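Local coordinates for LPS-assembly lipoprotein LptE (Acinetobacter baumannii, PDB 5TSE), which probably works with LptD to assemble lipopolysaccharide at the surface of the outer membrane, binding the lipopolysaccharide and helping LptD to assemble, at residues L72-T77 and I120-L125; L94-S99 and A126-R131. All coordinates share one frame; numbering follows the deposited sequence.

Contact 1 of 2, residues L72-T77 and I120-L125. With FMT (formic acid), chain D.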
# COMPACT_ATOMS: atom_id res chain seq x y z
N LEU A 72 -6.06 -1.16 -13.63
CA LEU A 72 -4.94 -0.51 -12.97
C LEU A 72 -4.77 -1.14 -11.60
O LEU A 72 -5.63 -0.99 -10.73
CB LEU A 72 -5.21 0.98 -12.88
CG LEU A 72 -5.51 1.64 -14.25
CD1 LEU A 72 -6.06 3.04 -14.08
CD2 LEU A 72 -4.30 1.66 -15.16
N ARG A 73 -3.68 -1.86 -11.40
CA ARG A 73 -3.44 -2.52 -10.13
C ARG A 73 -2.19 -2.03 -9.45
O ARG A 73 -1.24 -1.61 -10.11
CB ARG A 73 -3.29 -4.02 -10.35
CG ARG A 73 -3.01 -4.84 -9.09
CD ARG A 73 -2.96 -6.35 -9.33
NE ARG A 73 -4.14 -6.80 -10.04
CZ ARG A 73 -5.36 -6.92 -9.51
NH1 ARG A 73 -5.61 -6.59 -8.24
NH2 ARG A 73 -6.36 -7.34 -10.28
N LEU A 74 -2.20 -2.11 -8.12
CA LEU A 74 -1.03 -1.83 -7.31
C LEU A 74 -0.94 -2.95 -6.29
O LEU A 74 -1.91 -3.26 -5.60
CB LEU A 74 -1.09 -0.46 -6.64
CG LEU A 74 0.16 -0.05 -5.83
CD1 LEU A 74 1.46 -0.32 -6.58
CD2 LEU A 74 0.07 1.43 -5.44
N THR A 75 0.22 -3.58 -6.21
CA THR A 75 0.43 -4.69 -5.31
C THR A 75 1.61 -4.37 -4.39
O THR A 75 2.63 -3.88 -4.86
CB THR A 75 0.72 -5.95 -6.13
OG1 THR A 75 -0.40 -6.19 -7.00
CG2 THR A 75 0.98 -7.15 -5.23
N VAL A 76 1.45 -4.63 -3.10
CA VAL A 76 2.54 -4.35 -2.14
C VAL A 76 2.75 -5.48 -1.13
O VAL A 76 1.79 -5.99 -0.55
CB VAL A 76 2.30 -3.02 -1.36
CG1 VAL A 76 3.28 -2.87 -0.20
CG2 VAL A 76 2.42 -1.83 -2.28
N THR A 77 4.01 -5.86 -0.94
CA THR A 77 4.40 -6.86 0.05
C THR A 77 5.17 -6.09 1.12
O THR A 77 6.06 -5.30 0.81
CB THR A 77 5.25 -7.99 -0.56
OG1 THR A 77 4.49 -8.67 -1.57
CG2 THR A 77 5.68 -9.00 0.51
N ILE A 120 -6.95 6.76 -6.72
CA ILE A 120 -7.89 6.00 -5.88
C ILE A 120 -7.27 4.66 -5.43
O ILE A 120 -7.42 4.26 -4.29
CB ILE A 120 -9.24 5.81 -6.59
CG1 ILE A 120 -9.86 7.19 -6.87
CG2 ILE A 120 -10.20 4.98 -5.72
CD1 ILE A 120 -11.16 7.16 -7.63
N VAL A 121 -6.52 4.02 -6.32
CA VAL A 121 -5.87 2.72 -6.04
C VAL A 121 -4.80 2.87 -4.95
O VAL A 121 -4.77 2.08 -4.01
CB VAL A 121 -5.25 2.09 -7.32
CG1 VAL A 121 -4.27 0.97 -6.99
CG2 VAL A 121 -6.35 1.59 -8.26
N ILE A 122 -3.93 3.85 -5.11
CA ILE A 122 -2.87 4.13 -4.13
C ILE A 122 -3.49 4.41 -2.77
O ILE A 122 -3.12 3.80 -1.77
CB ILE A 122 -1.99 5.32 -4.57
CG1 ILE A 122 -1.18 4.91 -5.79
CG2 ILE A 122 -1.06 5.75 -3.44
CD1 ILE A 122 -0.37 6.03 -6.42
N ASP A 123 -4.47 5.31 -2.76
CA ASP A 123 -5.18 5.68 -1.53
C ASP A 123 -5.78 4.44 -0.86
O ASP A 123 -5.56 4.19 0.32
CB ASP A 123 -6.28 6.68 -1.86
CG ASP A 123 -6.88 7.27 -0.63
OD1 ASP A 123 -6.14 7.97 0.09
OD2 ASP A 123 -8.09 7.07 -0.41
N ASP A 124 -6.53 3.66 -1.64
CA ASP A 124 -7.17 2.41 -1.18
C ASP A 124 -6.12 1.53 -0.53
O ASP A 124 -6.28 1.10 0.61
CB ASP A 124 -7.84 1.72 -2.41
CG ASP A 124 -8.50 0.33 -2.08
OD1 ASP A 124 -8.10 -0.35 -1.12
OD2 ASP A 124 -9.40 -0.09 -2.85
N LEU A 125 -5.02 1.30 -1.23
CA LEU A 125 -3.96 0.46 -0.71
C LEU A 125 -3.32 1.04 0.56
O LEU A 125 -3.04 0.29 1.49
CB LEU A 125 -2.90 0.17 -1.77
CG LEU A 125 -1.81 -0.84 -1.37
CD1 LEU A 125 -2.44 -2.13 -0.84
CD2 LEU A 125 -0.89 -1.14 -2.54
C FMT D . 4.83 -7.81 -5.29
O1 FMT D . 4.74 -8.18 -4.13
O2 FMT D . 4.58 -6.54 -5.57
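Leu74, on strand 68-81, meets Val121, Ile122 and Leu125 of helix 110-134 in the helix-on-sheet core of this LptE fold. The contact is apolar, and no hydrogen bond crosses it. Strand and helix run in roughly the same direction, with 29° between the two short segments and 8.4 Å between their axes. Leu74 CB lies 3.5 Å from Val121 CG1. CG of Leu74 is anti to the backbone N (chi1 -176°). From there it meets Leu125 CD2 at 3.6 Å, and the two leucine side chains cross at about a right angle. The branch CD2 of Leu74 also reaches Ile122, 3.7 Å from CG1 of that residue.

Strand alternation sets the pattern. Leu72, Leu74 and Val76 turn their CB atoms toward the helix, whereas Arg73 and Thr75 turn theirs away. On the helix, Val121 and Leu125 are one turn apart and both point at the strand. The same Leu125 CD2 also touches the next inward-facing strand residue, 3.4 Å from Val76 CG2. Val121 CG2 rests 3.6 Å from the backbone Leu72 O. Leu72 itself packs on Leu117 of the same helix. Ile122 also touches Leu27 of helix 25-37, so the second helix borders this core.

Further along the strand, Thr77 binds a formic acid molecule, probably from the crystallisation liquor. Thr77 OG1 donates to FMT O1 at 2.6 Å, and Thr57 on the adjoining strand 49-64 also bonds the formic acid.

Contact 2 of 2, residues L94-S99 and A126-R131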
# COMPACT_ATOMS: atom_id res chain seq x y z
N LEU A 94 -0.65 -7.27 -0.36
CA LEU A 94 -1.98 -6.69 -0.58
C LEU A 94 -2.08 -6.09 -1.96
O LEU A 94 -1.07 -5.80 -2.59
CB LEU A 94 -2.29 -5.60 0.45
CG LEU A 94 -2.09 -5.97 1.91
CD1 LEU A 94 -2.58 -4.83 2.79
CD2 LEU A 94 -2.82 -7.26 2.25
N THR A 95 -3.30 -5.86 -2.43
CA THR A 95 -3.49 -5.33 -3.75
C THR A 95 -4.77 -4.52 -3.85
O THR A 95 -5.74 -4.80 -3.16
CB THR A 95 -3.52 -6.48 -4.79
OG1 THR A 95 -3.47 -5.94 -6.11
CG2 THR A 95 -4.78 -7.34 -4.65
N ALA A 96 -4.74 -3.50 -4.69
CA ALA A 96 -5.92 -2.67 -4.92
C ALA A 96 -6.03 -2.53 -6.41
O ALA A 96 -5.02 -2.57 -7.11
CB ALA A 96 -5.78 -1.32 -4.26
N ALA A 97 -7.25 -2.35 -6.91
CA ALA A 97 -7.45 -2.24 -8.33
C ALA A 97 -8.76 -1.59 -8.73
O ALA A 97 -9.76 -1.72 -8.04
CB ALA A 97 -7.40 -3.64 -8.93
N ARG A 98 -8.73 -0.91 -9.87
CA ARG A 98 -9.91 -0.31 -10.46
C ARG A 98 -9.76 -0.51 -11.96
O ARG A 98 -8.64 -0.53 -12.48
CB ARG A 98 -10.00 1.18 -10.17
CG ARG A 98 -10.21 1.56 -8.72
CD ARG A 98 -11.51 1.02 -8.16
NE ARG A 98 -11.76 1.57 -6.82
CZ ARG A 98 -11.23 1.12 -5.69
NH1 ARG A 98 -10.36 0.12 -5.67
NH2 ARG A 98 -11.55 1.72 -4.54
N SER A 99 -10.88 -0.70 -12.66
CA SER A 99 -10.85 -0.85 -14.12
C SER A 99 -12.03 -0.18 -14.78
O SER A 99 -13.08 -0.03 -14.18
CB SER A 99 -10.85 -2.33 -14.52
OG SER A 99 -12.00 -2.99 -14.04
N ALA A 126 -3.12 2.35 0.63
CA ALA A 126 -2.56 2.98 1.84
C ALA A 126 -3.43 2.66 3.06
O ALA A 126 -2.91 2.35 4.16
CB ALA A 126 -2.42 4.49 1.66
N GLN A 127 -4.75 2.70 2.86
CA GLN A 127 -5.72 2.41 3.93
C GLN A 127 -5.67 0.93 4.34
O GLN A 127 -5.74 0.64 5.52
CB GLN A 127 -7.14 2.85 3.51
CG GLN A 127 -7.24 4.35 3.22
CD GLN A 127 -8.66 4.85 2.95
OE1 GLN A 127 -9.60 4.48 3.64
NE2 GLN A 127 -8.80 5.73 1.96
N GLN A 128 -5.54 0.01 3.38
CA GLN A 128 -5.45 -1.43 3.73
C GLN A 128 -4.18 -1.74 4.53
O GLN A 128 -4.21 -2.54 5.46
CB GLN A 128 -5.43 -2.36 2.51
CG GLN A 128 -6.68 -2.41 1.66
CD GLN A 128 -6.51 -3.37 0.49
OE1 GLN A 128 -6.28 -4.58 0.68
NE2 GLN A 128 -6.62 -2.85 -0.71
N ILE A 129 -3.06 -1.16 4.12
CA ILE A 129 -1.79 -1.36 4.82
C ILE A 129 -1.95 -0.86 6.25
O ILE A 129 -1.59 -1.55 7.19
CB ILE A 129 -0.64 -0.59 4.17
CG1 ILE A 129 -0.36 -1.17 2.78
CG2 ILE A 129 0.62 -0.69 5.02
CD1 ILE A 129 0.53 -0.30 1.91
N THR A 130 -2.48 0.34 6.38
CA THR A 130 -2.70 0.95 7.67
C THR A 130 -3.69 0.15 8.53
O THR A 130 -3.50 0.00 9.74
CB THR A 130 -3.16 2.40 7.47
OG1 THR A 130 -2.10 3.14 6.85
CG2 THR A 130 -3.49 3.04 8.77
N ARG A 131 -4.71 -0.40 7.88
CA ARG A 131 -5.72 -1.21 8.56
C ARG A 131 -5.05 -2.41 9.22
O ARG A 131 -5.16 -2.60 10.43
CB ARG A 131 -6.77 -1.74 7.56
CG ARG A 131 -8.04 -2.37 8.16
CD ARG A 131 -9.05 -1.33 8.66
NE ARG A 131 -9.66 -0.54 7.58
CZ ARG A 131 -9.26 0.67 7.14
NH1 ARG A 131 -8.22 1.31 7.69
NH2 ARG A 131 -9.92 1.26 6.14
O HOH W 1 -5.44 -6.97 -1.10
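Gln128 of helix 110-134 reaches the backbone of Thr95 on strand 92-101, an outermost strand of the sheet within this chain. Helix and strand run nearly antiparallel here, at 153° between the short segments.

The polar part centres on the Gln128 amide. CG lies anti to the carbonyl carbon, and the chain is extended beyond it, which carries the amide to the strand. NE2 donates to Thr95 O at 3.3 Å, a long but nearly straight bond with an N-H...O angle of 166°. The acceptor lies close to the amide plane of Gln128. Seen from Thr95, however, the donor sits above the carbonyl plane, 55° out of it. NE2 also donates to Asp124 OD1, one turn back on the helix, its stronger partner. The other amide atom, Gln128 OE1, takes a bond from a water at 3.1 Å. That water accepts from Thr95 N at 2.8 Å, so direct and water-mediated links both join the glutamine to one strand residue.

The apolar part is smaller. Leu94 CD1 packs 3.8 Å from Gln128 CB, and the two side chains slide past each other in opposite directions. The same methyl lies 4.3 Å from Ile129 CG1. Leu94 also touches Leu125, one turn before Ile129 on the helix. Ala96 CB points toward the helix, 4.0 Å from Gln128 NE2.

With both ends of its amide engaged, Gln128 has the orientation of its flat group defined. NE2 faces a carbonyl and a carboxylate, while OE1 faces the water. The glutamine thus links the helix to the Thr95 C=O directly and to its N-H through the water, on a strand that is outermost within this chain.

Both contacts pack helix 110-134 on the same sheet, and their centres are about 5 Å apart. Contact 1 uses strand 68-81; contact 2 uses its antiparallel neighbour 92-101 and the next part of the helix. Backbone pairing joins the strands, with Val76 O 2.8 Å from Leu94 N. The two are buried contacts, but their chemistry differs. Contact 1, on an inner strand, is held by aliphatic packing alone. Contact 2, on an outermost strand, buries less surface and adds a glutamine amide and a water at partly exposed residues. A salt bridge from Asp124 to Arg98 also links the helix part of contact 1 to the strand of contact 2.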